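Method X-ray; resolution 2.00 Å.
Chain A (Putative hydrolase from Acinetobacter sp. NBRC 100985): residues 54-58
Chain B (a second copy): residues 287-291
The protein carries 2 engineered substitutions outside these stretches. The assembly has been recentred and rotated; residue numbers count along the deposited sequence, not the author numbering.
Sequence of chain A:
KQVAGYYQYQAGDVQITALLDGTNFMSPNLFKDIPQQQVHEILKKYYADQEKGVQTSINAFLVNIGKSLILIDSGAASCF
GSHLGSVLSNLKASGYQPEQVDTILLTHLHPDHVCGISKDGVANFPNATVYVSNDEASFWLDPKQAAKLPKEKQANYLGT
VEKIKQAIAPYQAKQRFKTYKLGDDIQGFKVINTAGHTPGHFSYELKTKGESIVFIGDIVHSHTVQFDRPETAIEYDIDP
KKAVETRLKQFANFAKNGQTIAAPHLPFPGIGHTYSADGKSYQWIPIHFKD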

# COMPACT_ATOMS: atom_id res chain seq x y z
N VAL A 54 -3.57 17.78 -1.70
CA VAL A 54 -3.57 16.48 -2.36
C VAL A 54 -2.28 15.74 -2.00
O VAL A 54 -1.19 16.13 -2.43
CB VAL A 54 -3.69 16.64 -3.88
CG1 VAL A 54 -3.71 15.30 -4.56
CG2 VAL A 54 -4.96 17.45 -4.23
N GLN A 55 -2.40 14.69 -1.19
CA GLN A 55 -1.23 13.96 -0.71
C GLN A 55 -0.48 13.35 -1.88
O GLN A 55 -1.10 12.69 -2.73
CB GLN A 55 -1.65 12.87 0.27
CG GLN A 55 -0.48 12.18 0.98
CD GLN A 55 -0.93 11.15 2.00
OE1 GLN A 55 -2.08 11.15 2.44
NE2 GLN A 55 -0.03 10.26 2.37
N THR A 56 0.83 13.57 -1.95
CA THR A 56 1.63 13.12 -3.08
C THR A 56 2.98 12.64 -2.58
O THR A 56 3.75 13.41 -2.01
CB THR A 56 1.82 14.25 -4.09
OG1 THR A 56 0.53 14.74 -4.49
CG2 THR A 56 2.60 13.77 -5.31
N SER A 57 3.25 11.35 -2.78
CA SER A 57 4.54 10.79 -2.39
C SER A 57 5.65 11.30 -3.31
O SER A 57 5.39 11.70 -4.46
CB SER A 57 4.51 9.26 -2.44
OG SER A 57 3.56 8.72 -1.54
N ILE A 58 6.87 11.30 -2.79
CA ILE A 58 8.05 11.49 -3.60
C ILE A 58 8.91 10.27 -3.32
O ILE A 58 9.36 10.07 -2.19
CB ILE A 58 8.82 12.78 -3.23
CG1 ILE A 58 7.95 14.02 -3.40
CG2 ILE A 58 10.06 12.92 -4.13
CD1 ILE A 58 7.09 14.34 -2.19
N ILE B 287 -5.48 3.21 2.06
CA ILE B 287 -4.89 4.46 2.53
C ILE B 287 -3.54 4.74 1.85
O ILE B 287 -2.89 3.83 1.31
CB ILE B 287 -4.73 4.51 4.06
CG1 ILE B 287 -3.79 3.39 4.55
CG2 ILE B 287 -6.11 4.46 4.73
CD1 ILE B 287 -3.53 3.42 6.02
N HIS B 288 -3.17 6.01 1.89
CA HIS B 288 -1.95 6.52 1.27
C HIS B 288 -0.89 6.65 2.36
O HIS B 288 -1.08 7.38 3.34
CB HIS B 288 -2.26 7.89 0.63
CG HIS B 288 -1.17 8.43 -0.24
ND1 HIS B 288 -1.40 9.33 -1.25
CD2 HIS B 288 0.17 8.21 -0.23
CE1 HIS B 288 -0.26 9.64 -1.84
NE2 HIS B 288 0.71 8.97 -1.24
N PHE B 289 0.22 5.94 2.23
CA PHE B 289 1.33 5.95 3.20
C PHE B 289 1.73 7.37 3.68
O PHE B 289 1.92 8.23 2.80
CB PHE B 289 2.52 5.23 2.58
CG PHE B 289 3.61 4.88 3.53
CD1 PHE B 289 4.45 5.84 4.03
CD2 PHE B 289 3.84 3.57 3.87
CE1 PHE B 289 5.47 5.50 4.89
CE2 PHE B 289 4.84 3.24 4.72
CZ PHE B 289 5.65 4.20 5.24
N LYS B 290 1.77 7.56 4.96
CA LYS B 290 2.15 8.78 5.57
C LYS B 290 3.36 8.56 6.41
O LYS B 290 3.32 7.87 7.39
CB LYS B 290 1.07 9.33 6.47
CG LYS B 290 -0.14 9.89 5.77
CD LYS B 290 -1.01 10.69 6.71
CE LYS B 290 -1.71 11.80 5.99
NZ LYS B 290 -3.17 11.82 6.09
N ASP B 291 4.45 9.17 6.01
CA ASP B 291 5.56 9.27 6.87
C ASP B 291 5.22 10.38 7.84
O ASP B 291 5.69 10.33 8.89
CB ASP B 291 6.86 9.54 6.13
CG ASP B 291 6.81 10.79 5.33
OD1 ASP B 291 5.81 11.04 4.71
OD2 ASP B 291 7.77 11.51 5.34
O HOH W 1 3.61 9.30 1.02

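The contact between the two stretches centres on H288(B), whose imidazole meets Q55(A) and S57(A), two residues of a β-strand. Because side chains alternate along a strand, Q55(A) and S57(A) both point toward chain B while T56(A), between them, points away. The stretch from chain B has no regular secondary structure, and together the two bury 253 Å², with Q55(A) and H288(B) contributing most.

The imidazole is held at its edge and over one face. At the edge, near the ring plane, S57(A) OG hydrogen-bonds to H288(B) NE2 at 2.9 Å; either atom could be the donor. A serine suits this place: its short side chain, in the m rotamer, brings a hydroxyl to the ring nitrogen and covers little area. Over the face lies Q55(A), extended with chi1 and chi2 both t, so that its CG sits 3.8 Å from the centroid of the H288(B) ring, 13° off the normal, in a CH-pi contact.

The same extended conformation keeps the amide nitrogen over that face, Q55(A) NE2 lying 3.3 Å from H288(B) CD2, and within reach of the chain B backbone. Q55(A) NE2 donates a weak hydrogen bond to H288(B) O (3.2 Å, N-H...O angle 145°). It lies closer still to F289(B) O, at 2.8 Å, but the angle there is too poor for a hydrogen bond. That carbonyl is instead satisfied by water 1, which donates to F289(B) O at 2.7 Å and also hydrogen-bonds to S57(A) OG at 2.6 Å, bridging the chains. The serine hydroxyl thus serves both the imidazole and the water.

The aliphatic part of K290(B), an exposed residue, packs against the glutamine amide, with K290(B) CG 3.4 Å from Q55(A) NE2. The phenyl ring of F289(B) leads away from the strand; its contribution is the backbone carbonyl, which takes the water's proton.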